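Local coordinates for enhancer of mRNA-decapping protein 4 homolog (Drosophila melanogaster, PDB 2VXG) that seems to take part in mRNA decapping during mRNA degradation and is required for silencing a subset of endogenous miRNA targets, at residues T39-F45 with R77-A82; I7-L11 with F34-T39; C108-I112 with V124-M128; L101-Y105 with I131-R135. All blocks are in the same frame, centred on the assembly; numbering follows the deposited sequence.

Interaction 1: residues T39-F45 with R77-A82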
# COMPACT_ATOMS: atom_id res chain seq x y z
N THR A 39 -4.96 -8.63 8.36
CA THR A 39 -5.30 -7.43 9.12
C THR A 39 -6.73 -7.05 8.78
O THR A 39 -7.22 -7.34 7.71
CB THR A 39 -4.28 -6.20 9.00
OG1 THR A 39 -4.89 -5.04 8.43
CG2 THR A 39 -3.03 -6.56 8.27
N ASP A 40 -7.40 -6.45 9.75
CA ASP A 40 -8.77 -6.01 9.57
C ASP A 40 -8.68 -4.66 8.88
O ASP A 40 -8.23 -3.68 9.47
CB ASP A 40 -9.45 -5.90 10.92
CG ASP A 40 -10.95 -5.63 10.81
OD1 ASP A 40 -11.43 -5.12 9.78
OD2 ASP A 40 -11.64 -5.95 11.80
N SER A 41 -9.11 -4.62 7.62
CA SER A 41 -9.11 -3.38 6.83
C SER A 41 -9.91 -2.24 7.47
O SER A 41 -9.63 -1.06 7.22
CB SER A 41 -9.67 -3.66 5.44
OG SER A 41 -9.09 -4.86 4.94
N ASN A 42 -10.90 -2.57 8.29
CA ASN A 42 -11.68 -1.54 8.97
C ASN A 42 -10.98 -1.03 10.23
O ASN A 42 -11.29 0.06 10.70
CB ASN A 42 -13.12 -2.01 9.22
CG ASN A 42 -13.80 -2.48 7.93
OD1 ASN A 42 -14.49 -1.71 7.25
ND2 ASN A 42 -13.55 -3.73 7.55
N GLN A 43 -10.02 -1.80 10.76
CA GLN A 43 -9.04 -1.24 11.71
C GLN A 43 -8.00 -0.42 10.94
O GLN A 43 -7.72 0.76 11.27
CB GLN A 43 -8.35 -2.35 12.54
CG GLN A 43 -9.31 -3.11 13.49
CD GLN A 43 -8.61 -3.99 14.55
OE1 GLN A 43 -7.58 -3.61 15.13
NE2 GLN A 43 -9.18 -5.17 14.80
N ALA A 44 -7.42 -1.02 9.90
CA ALA A 44 -6.35 -0.38 9.15
C ALA A 44 -6.79 1.00 8.68
O ALA A 44 -6.09 1.98 8.88
CB ALA A 44 -5.89 -1.25 7.97
N PHE A 45 -7.97 1.07 8.07
CA PHE A 45 -8.36 2.28 7.36
C PHE A 45 -9.45 3.12 8.01
O PHE A 45 -10.14 3.89 7.33
CB PHE A 45 -8.67 1.93 5.90
CG PHE A 45 -7.49 1.37 5.20
CD1 PHE A 45 -6.37 2.16 4.98
CD2 PHE A 45 -7.44 0.05 4.83
CE1 PHE A 45 -5.25 1.66 4.38
CE2 PHE A 45 -6.34 -0.46 4.21
CZ PHE A 45 -5.22 0.35 3.97
N ARG A 77 -6.86 -2.98 -3.75
CA ARG A 77 -7.77 -2.42 -2.78
C ARG A 77 -7.01 -1.70 -1.67
O ARG A 77 -7.41 -0.60 -1.27
CB ARG A 77 -8.70 -3.52 -2.26
CG ARG A 77 -9.88 -3.02 -1.48
CD ARG A 77 -9.64 -3.02 0.01
NE ARG A 77 -9.46 -4.39 0.52
CZ ARG A 77 -9.89 -4.83 1.70
NH1 ARG A 77 -10.57 -4.02 2.52
NH2 ARG A 77 -9.65 -6.10 2.03
N TYR A 78 -5.90 -2.28 -1.20
CA TYR A 78 -4.99 -1.53 -0.30
C TYR A 78 -4.35 -0.31 -0.91
O TYR A 78 -4.17 0.68 -0.22
CB TYR A 78 -3.92 -2.41 0.35
CG TYR A 78 -4.47 -3.03 1.63
CD1 TYR A 78 -4.11 -2.54 2.90
CD2 TYR A 78 -5.40 -4.06 1.57
CE1 TYR A 78 -4.64 -3.10 4.07
CE2 TYR A 78 -5.94 -4.61 2.71
CZ TYR A 78 -5.57 -4.13 3.96
OH TYR A 78 -6.12 -4.69 5.11
N LEU A 79 -3.98 -0.38 -2.19
CA LEU A 79 -3.45 0.82 -2.87
C LEU A 79 -4.51 1.89 -2.87
O LEU A 79 -4.22 3.04 -2.58
CB LEU A 79 -3.08 0.55 -4.32
CG LEU A 79 -1.79 -0.19 -4.59
CD1 LEU A 79 -1.62 -0.18 -6.12
CD2 LEU A 79 -0.64 0.45 -3.81
N ASN A 80 -5.73 1.50 -3.24
CA ASN A 80 -6.91 2.38 -3.17
C ASN A 80 -7.09 3.03 -1.80
O ASN A 80 -7.16 4.25 -1.70
CB ASN A 80 -8.19 1.62 -3.53
CG ASN A 80 -8.30 1.28 -5.04
OD1 ASN A 80 -7.57 1.81 -5.87
ND2 ASN A 80 -9.24 0.38 -5.38
N GLU A 81 -7.22 2.20 -0.77
CA GLU A 81 -7.46 2.70 0.60
C GLU A 81 -6.31 3.49 1.13
O GLU A 81 -6.53 4.53 1.73
CB GLU A 81 -7.78 1.59 1.58
CG GLU A 81 -9.02 0.82 1.28
CD GLU A 81 -10.32 1.49 1.60
OE1 GLU A 81 -10.39 2.62 2.15
OE2 GLU A 81 -11.33 0.83 1.27
N ALA A 82 -5.08 3.05 0.88
CA ALA A 82 -3.94 3.79 1.37
C ALA A 82 -3.88 5.18 0.75
O ALA A 82 -3.63 6.17 1.45
CB ALA A 82 -2.62 3.02 1.18
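Two kinds of contact converge on the single ring of Phe45: an aromatic edge-to-face pair and a CH-pi contact. The setting is the all-helical C-terminal domain of this decapping enhancer homolog, assigned by sequence to a family in the TPR clan, where the one-turn helix 41-44 sits against helix 73-85. Asp40 N-caps the short helix: Asp40 OD1 accepts from Asn42 N at 3.0 Å. At the other end Phe45 is the first residue to leave helical phi/psi, and its CA lies 6.8 Å from the CA of Glu81. Its CA-to-CB bond points toward the long helix, and Phe45 as a whole accounts for 109 Å² of the 335 Å² buried by the two segments together. Over one face lies the methylene of Glu81, with CB 3.4 Å from the Phe45 ring centroid and 4° off the normal, so the CH-pi contact is nearly axial. The edge of the same ring turns toward the face of Tyr78 in an offset edge-to-face pair, with centroids 5.0 Å apart and planes at 61°. Leu57 and Ile64 of helix 54-66 touch Phe45 and Tyr78 respectively, extending this patch into the interior. Ala44 and Thr39 contribute smaller contacts near the phenol. The hydroxyl of Tyr78 is also met across the interface: Ser41 OG donates a hydrogen bond of 3.0 Å to Tyr78 OH.

Interaction 2: residues I7-L11 with F34-T39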
# COMPACT_ATOMS: atom_id res chain seq x y z
N ILE A 7 3.98 -10.86 13.71
CA ILE A 7 2.97 -10.03 13.02
C ILE A 7 1.55 -10.40 13.41
O ILE A 7 0.74 -9.51 13.70
CB ILE A 7 3.14 -10.11 11.49
CG1 ILE A 7 4.33 -9.24 11.08
CG2 ILE A 7 1.87 -9.69 10.75
CD1 ILE A 7 4.95 -9.59 9.77
N LYS A 8 1.23 -11.68 13.43
CA LYS A 8 -0.14 -12.08 13.79
C LYS A 8 -0.42 -11.70 15.23
O LYS A 8 -1.49 -11.21 15.54
CB LYS A 8 -0.37 -13.56 13.53
CG LYS A 8 -0.17 -13.89 12.08
CD LYS A 8 -0.97 -15.06 11.62
CE LYS A 8 -0.39 -16.34 12.11
NZ LYS A 8 -1.31 -17.41 11.71
N GLN A 9 0.57 -11.91 16.09
CA GLN A 9 0.54 -11.50 17.49
C GLN A 9 0.22 -10.01 17.68
O GLN A 9 -0.69 -9.62 18.44
CB GLN A 9 1.88 -11.83 18.09
CG GLN A 9 2.03 -11.53 19.54
CD GLN A 9 3.00 -12.47 20.21
OE1 GLN A 9 4.17 -12.61 19.78
NE2 GLN A 9 2.54 -13.13 21.29
N LEU A 10 1.00 -9.18 16.99
CA LEU A 10 0.85 -7.71 17.06
C LEU A 10 -0.53 -7.27 16.64
O LEU A 10 -1.18 -6.52 17.34
CB LEU A 10 1.95 -7.04 16.22
CG LEU A 10 3.32 -7.18 16.90
CD1 LEU A 10 4.50 -6.85 16.00
CD2 LEU A 10 3.32 -6.34 18.20
N LEU A 11 -0.96 -7.75 15.47
CA LEU A 11 -2.31 -7.52 14.93
C LEU A 11 -3.42 -7.95 15.87
O LEU A 11 -4.42 -7.25 15.98
CB LEU A 11 -2.49 -8.28 13.60
CG LEU A 11 -1.67 -7.76 12.44
CD1 LEU A 11 -1.83 -8.65 11.19
CD2 LEU A 11 -2.03 -6.31 12.15
N PHE A 34 0.93 -11.36 3.24
CA PHE A 34 0.53 -12.12 4.45
C PHE A 34 -0.07 -11.20 5.51
O PHE A 34 -1.13 -11.48 6.09
CB PHE A 34 1.79 -12.87 5.01
CG PHE A 34 1.62 -13.45 6.44
CD1 PHE A 34 1.13 -14.74 6.62
CD2 PHE A 34 2.00 -12.71 7.54
CE1 PHE A 34 0.99 -15.28 7.88
CE2 PHE A 34 1.88 -13.22 8.80
CZ PHE A 34 1.37 -14.52 8.99
N THR A 35 0.61 -10.09 5.77
CA THR A 35 0.13 -9.12 6.75
C THR A 35 -1.25 -8.59 6.31
O THR A 35 -2.16 -8.57 7.12
CB THR A 35 1.14 -7.96 6.96
OG1 THR A 35 2.42 -8.53 7.23
CG2 THR A 35 0.75 -7.02 8.09
N LEU A 36 -1.39 -8.19 5.04
CA LEU A 36 -2.67 -7.60 4.54
C LEU A 36 -3.80 -8.62 4.63
O LEU A 36 -4.90 -8.31 5.06
CB LEU A 36 -2.54 -7.11 3.10
CG LEU A 36 -1.56 -5.99 2.76
CD1 LEU A 36 -1.56 -5.79 1.26
CD2 LEU A 36 -1.89 -4.73 3.46
N ARG A 37 -3.46 -9.86 4.27
CA ARG A 37 -4.34 -11.01 4.45
C ARG A 37 -4.83 -11.23 5.89
O ARG A 37 -5.96 -11.65 6.07
CB ARG A 37 -3.62 -12.23 3.84
CG ARG A 37 -4.16 -13.60 4.10
CD ARG A 37 -3.07 -14.65 3.75
NE ARG A 37 -2.40 -14.27 2.51
CZ ARG A 37 -1.11 -14.46 2.21
NH1 ARG A 37 -0.26 -15.07 3.03
NH2 ARG A 37 -0.66 -14.04 1.03
N HIS A 38 -4.06 -10.89 6.92
CA HIS A 38 -4.50 -11.04 8.32
C HIS A 38 -4.92 -9.78 9.02
O HIS A 38 -5.15 -9.82 10.22
CB HIS A 38 -3.39 -11.64 9.19
CG HIS A 38 -3.12 -13.07 8.88
ND1 HIS A 38 -2.28 -13.46 7.87
CD2 HIS A 38 -3.65 -14.19 9.40
CE1 HIS A 38 -2.28 -14.78 7.80
NE2 HIS A 38 -3.10 -15.24 8.72
N THR A 39 -4.96 -8.63 8.36
CA THR A 39 -5.30 -7.43 9.12
C THR A 39 -6.73 -7.05 8.78
O THR A 39 -7.22 -7.34 7.71
CB THR A 39 -4.28 -6.20 9.00
OG1 THR A 39 -4.89 -5.04 8.43
CG2 THR A 39 -3.03 -6.56 8.27
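The short axes of helices 7-11 and 34-38 approach to 10.4 Å and run at 32° to one another in the same N-to-C sense. The nearest CA pairs run from Ile7-Thr35 at 6.9 Å, through Lys8-His38 at 7.1 Å, to Leu11-Thr39 at 6.5 Å. These are the first and third helices of the domain, and their near-parallel course is consistent with the helical-repeat-like fold implied by its TPR-clan family; helix 16-25 lies between them in sequence and touches both Leu11 and Thr35. No hydrogen bond crosses. Leu11 CD1 is 3.8 Å from Thr39 CG2 and 3.9 Å from His38 CB, and also packs on backbone, 3.7 Å from His38 O, while Ile7 CG2 lies 4.0 Å from Phe34 CE2. Towards solvent, the aliphatic part of Lys8 bridges two rings: Lys8 CG is 3.5 Å from Phe34 CZ, and Lys8 CD sits 3.7 Å from the His38 ring centroid, 21° off the normal, a CH-pi contact. The imidazole is itself held, since His38 ND1 donates to Phe34 O at 2.9 Å.

Interaction 3: residues C108-I112 with V124-M128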
# COMPACT_ATOMS: atom_id res chain seq x y z
N CYS A 108 2.41 2.38 -12.09
CA CYS A 108 1.08 2.07 -12.63
C CYS A 108 1.09 2.20 -14.14
O CYS A 108 0.53 1.36 -14.83
CB CYS A 108 -0.02 3.00 -12.05
SG CYS A 108 -0.40 2.71 -10.29
N GLN A 109 1.76 3.23 -14.65
CA GLN A 109 1.88 3.37 -16.11
C GLN A 109 2.58 2.14 -16.75
O GLN A 109 2.15 1.64 -17.80
CB GLN A 109 2.60 4.69 -16.47
CG GLN A 109 4.07 4.54 -16.67
CD GLN A 109 4.90 5.84 -16.66
OE1 GLN A 109 4.42 6.96 -16.34
NE2 GLN A 109 6.17 5.66 -17.00
N GLN A 110 3.61 1.62 -16.10
CA GLN A 110 4.33 0.42 -16.59
C GLN A 110 3.46 -0.82 -16.47
O GLN A 110 3.44 -1.64 -17.38
CB GLN A 110 5.67 0.26 -15.88
CG GLN A 110 6.59 1.46 -16.20
CD GLN A 110 6.91 1.56 -17.68
OE1 GLN A 110 7.45 0.63 -18.27
NE2 GLN A 110 6.56 2.69 -18.30
N PHE A 111 2.72 -0.92 -15.38
CA PHE A 111 1.76 -2.01 -15.21
C PHE A 111 0.68 -2.05 -16.29
O PHE A 111 0.38 -3.11 -16.85
CB PHE A 111 1.08 -1.89 -13.86
CG PHE A 111 -0.07 -2.84 -13.69
CD1 PHE A 111 0.18 -4.17 -13.40
CD2 PHE A 111 -1.39 -2.40 -13.78
CE1 PHE A 111 -0.87 -5.05 -13.19
CE2 PHE A 111 -2.46 -3.29 -13.61
CZ PHE A 111 -2.17 -4.63 -13.31
N ILE A 112 0.07 -0.91 -16.58
CA ILE A 112 -0.98 -0.93 -17.61
C ILE A 112 -0.43 -1.25 -19.01
O ILE A 112 -1.15 -1.76 -19.83
CB ILE A 112 -1.86 0.33 -17.65
CG1 ILE A 112 -1.06 1.59 -17.93
CG2 ILE A 112 -2.70 0.49 -16.31
CD1 ILE A 112 -1.94 2.77 -18.30
N VAL A 124 -6.50 0.36 -11.99
CA VAL A 124 -5.23 1.09 -11.94
C VAL A 124 -5.34 2.37 -12.79
O VAL A 124 -4.82 3.43 -12.38
CB VAL A 124 -4.07 0.20 -12.37
CG1 VAL A 124 -2.78 1.00 -12.60
CG2 VAL A 124 -3.83 -0.92 -11.34
N ARG A 125 -6.01 2.31 -13.94
CA ARG A 125 -6.20 3.52 -14.72
C ARG A 125 -6.99 4.58 -13.94
O ARG A 125 -6.65 5.75 -13.97
CB ARG A 125 -6.86 3.22 -16.07
CG ARG A 125 -5.97 2.41 -17.05
CD ARG A 125 -6.81 2.09 -18.31
NE ARG A 125 -6.97 3.29 -19.13
CZ ARG A 125 -8.04 3.62 -19.84
NH1 ARG A 125 -9.12 2.83 -19.87
NH2 ARG A 125 -8.05 4.76 -20.52
N LEU A 126 -7.98 4.14 -13.18
CA LEU A 126 -8.74 5.06 -12.36
C LEU A 126 -7.85 5.60 -11.24
O LEU A 126 -7.95 6.78 -10.87
CB LEU A 126 -9.94 4.33 -11.72
CG LEU A 126 -10.79 5.22 -10.80
CD1 LEU A 126 -11.43 6.31 -11.63
CD2 LEU A 126 -11.83 4.37 -10.09
N LEU A 127 -7.05 4.73 -10.64
CA LEU A 127 -6.13 5.17 -9.63
C LEU A 127 -5.18 6.27 -10.12
O LEU A 127 -4.93 7.21 -9.36
CB LEU A 127 -5.40 3.99 -8.97
CG LEU A 127 -4.43 4.27 -7.80
CD1 LEU A 127 -5.09 4.41 -6.42
CD2 LEU A 127 -3.34 3.17 -7.72
N MET A 128 -4.69 6.16 -11.36
CA MET A 128 -3.80 7.13 -11.99
C MET A 128 -4.48 8.50 -12.15
O MET A 128 -3.87 9.54 -11.88
CB MET A 128 -3.31 6.58 -13.33
CG MET A 128 -2.37 5.39 -13.20
SD MET A 128 -2.06 4.53 -14.75
CE MET A 128 -3.05 3.05 -14.64
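Apolar packing accounts for nearly all of this contact, and no hydrogen bond crosses it. Cys108 and Val124, whose CA atoms are 6.4 Å apart, both direct their CA-to-CB bonds toward the opposite helix and meet at 3.5 Å between Cys108 CB and Val124 CG1. Cys108 CB is equally near Met128 CG, at 3.5 Å, and Cys108 SG lies 3.9 Å from Leu127 CD2. One helical turn further, Ile112 CG2 is 3.7 Å from Val124 CG1, and Phe111 CE2 is 3.6 Å from Val124 CG2, so Val124 meets three residues of the first helix. The Phe111 ring also makes an edge-to-face pair with His71. The one charged side chain, Arg125, takes part through its aliphatic stem, with Arg125 CG 3.9 Å from Ile112 CG2. Backbone geometry completes the evidence: the short axes pass at 9.9 Å and 152°, close to antiparallel. Such packing of consecutive helices, 91-114 and 121-134, is typical of the antiparallel helical hairpin, the building unit of alpha-helical repeat folds.

Interaction 4: residues L101-Y105 with I131-R135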
# COMPACT_ATOMS: atom_id res chain seq x y z
N LEU A 101 3.95 9.51 -4.79
CA LEU A 101 2.89 9.39 -5.80
C LEU A 101 3.38 9.42 -7.23
O LEU A 101 2.75 8.81 -8.11
CB LEU A 101 1.81 10.45 -5.60
CG LEU A 101 1.14 10.47 -4.25
CD1 LEU A 101 0.15 11.63 -4.15
CD2 LEU A 101 0.50 9.11 -3.98
N THR A 102 4.44 10.18 -7.48
CA THR A 102 5.06 10.25 -8.80
C THR A 102 5.60 8.87 -9.22
O THR A 102 5.47 8.44 -10.38
CB THR A 102 6.19 11.31 -8.78
OG1 THR A 102 5.62 12.60 -8.58
CG2 THR A 102 6.98 11.29 -10.05
N GLU A 103 6.23 8.17 -8.27
CA GLU A 103 6.73 6.83 -8.52
C GLU A 103 5.60 5.79 -8.61
O GLU A 103 5.68 4.88 -9.44
CB GLU A 103 7.73 6.43 -7.42
CG GLU A 103 8.59 5.20 -7.73
CD GLU A 103 9.47 5.30 -9.01
OE1 GLU A 103 9.63 6.40 -9.57
OE2 GLU A 103 10.03 4.27 -9.45
N LEU A 104 4.57 5.92 -7.77
CA LEU A 104 3.37 5.10 -7.86
C LEU A 104 2.77 5.24 -9.26
O LEU A 104 2.46 4.25 -9.92
CB LEU A 104 2.35 5.51 -6.79
CG LEU A 104 0.94 4.93 -6.98
CD1 LEU A 104 0.92 3.41 -6.86
CD2 LEU A 104 -0.08 5.56 -6.03
N TYR A 105 2.63 6.49 -9.71
CA TYR A 105 2.12 6.78 -11.04
C TYR A 105 2.91 6.09 -12.16
O TYR A 105 2.33 5.48 -13.04
CB TYR A 105 2.12 8.29 -11.30
CG TYR A 105 1.25 8.65 -12.47
CD1 TYR A 105 -0.08 8.98 -12.29
CD2 TYR A 105 1.76 8.63 -13.77
CE1 TYR A 105 -0.87 9.29 -13.33
CE2 TYR A 105 0.97 8.93 -14.84
CZ TYR A 105 -0.36 9.26 -14.60
OH TYR A 105 -1.17 9.57 -15.64
N ILE A 131 -4.64 9.98 -8.57
CA ILE A 131 -3.31 10.41 -8.19
C ILE A 131 -3.06 11.85 -8.66
O ILE A 131 -2.47 12.66 -7.90
CB ILE A 131 -2.21 9.45 -8.76
CG1 ILE A 131 -2.17 8.15 -7.95
CG2 ILE A 131 -0.81 10.10 -8.74
CD1 ILE A 131 -1.19 7.14 -8.51
N ILE A 132 -3.52 12.15 -9.87
CA ILE A 132 -3.38 13.50 -10.44
C ILE A 132 -3.98 14.54 -9.48
O ILE A 132 -3.40 15.60 -9.28
CB ILE A 132 -3.98 13.60 -11.87
CG1 ILE A 132 -3.19 12.70 -12.83
CG2 ILE A 132 -3.97 15.06 -12.35
CD1 ILE A 132 -3.64 12.76 -14.29
N THR A 133 -5.11 14.21 -8.85
CA THR A 133 -5.79 15.11 -7.90
C THR A 133 -4.97 15.32 -6.64
O THR A 133 -4.89 16.42 -6.12
CB THR A 133 -7.20 14.59 -7.54
OG1 THR A 133 -7.99 14.53 -8.74
CG2 THR A 133 -7.90 15.52 -6.57
N TYR A 134 -4.37 14.25 -6.14
CA TYR A 134 -3.49 14.36 -4.98
C TYR A 134 -2.24 15.17 -5.28
O TYR A 134 -1.76 15.92 -4.43
CB TYR A 134 -3.11 12.98 -4.47
CG TYR A 134 -4.20 12.33 -3.69
CD1 TYR A 134 -4.31 12.53 -2.32
CD2 TYR A 134 -5.10 11.47 -4.30
CE1 TYR A 134 -5.30 11.92 -1.60
CE2 TYR A 134 -6.10 10.85 -3.58
CZ TYR A 134 -6.19 11.07 -2.24
OH TYR A 134 -7.18 10.45 -1.52
N ARG A 135 -1.71 15.01 -6.49
CA ARG A 135 -0.59 15.81 -6.97
C ARG A 135 -1.02 17.18 -7.47
O ARG A 135 -0.18 18.04 -7.73
CB ARG A 135 0.17 15.07 -8.09
CG ARG A 135 1.10 13.97 -7.57
CD ARG A 135 2.29 13.72 -8.49
NE ARG A 135 1.88 13.05 -9.72
CZ ARG A 135 2.59 13.00 -10.85
NH1 ARG A 135 3.78 13.60 -10.95
NH2 ARG A 135 2.10 12.35 -11.91
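Leu101 begins the contact by turning its CA-to-CB bond toward the C-terminal helix: Leu101 CD1 is 3.5 Å from Tyr134 CB, and Leu101 CB lies 4.1 Å from Ile131 CG2 and 4.1 Å from Arg135 CG. Leu83 of helix 73-85 touches both Leu101 and Tyr134, adding a third helix to the contact. Next, Thr102 lies at the rim, its CA over one face of the Arg135 guanidinium; its hydroxyl is hydrogen-bonded to Pro98 O within its own helix. Leu104 is buried and reaches Ile131 by its tip, while also packing on Ile61 and Ser65 of helix 54-66. Tyr105 closes the walk. Its ring edge meets Ile131, with Tyr105 CD1 3.8 Å from Ile131 CG2, and one face carries Arg135 NH2, 3.8 Å from Tyr105 CG. With Arg135 CZ 5.3 Å from the ring centroid and 28° off its normal, any cation-pi attraction is weak at most. Thr102 and Tyr105 are known phosphorylation sites, unmodified here. Ile131, at 88 Å² covered, is the hub of an apolar seam edged by polar side chains, as expected where the last two helices of the domain pair as an antiparallel helical hairpin.

Interactions 3 and 4 join the same two helices, 91-114 and 121-134; their centres are 10 Å apart, and interaction 3 is nested within the chain loop closed by interaction 4. Interaction 3 is mostly buried and almost purely apolar, its arginine packing by the aliphatic stem, whereas interaction 4 is only partly buried and its arginine brings the charged group against Thr102 and the Tyr105 ring. On the opposite side of the chain's centre, about 27 Å from interaction 3 between centres, interaction 2 packs the N-terminal helices and is partly buried. Interaction 1 lies nearest the middle and alone has a clear hydrogen bond between its segments. It shares Thr39 with interaction 2 and reaches interaction 3 where Leu79 and Asn80 touch Leu127.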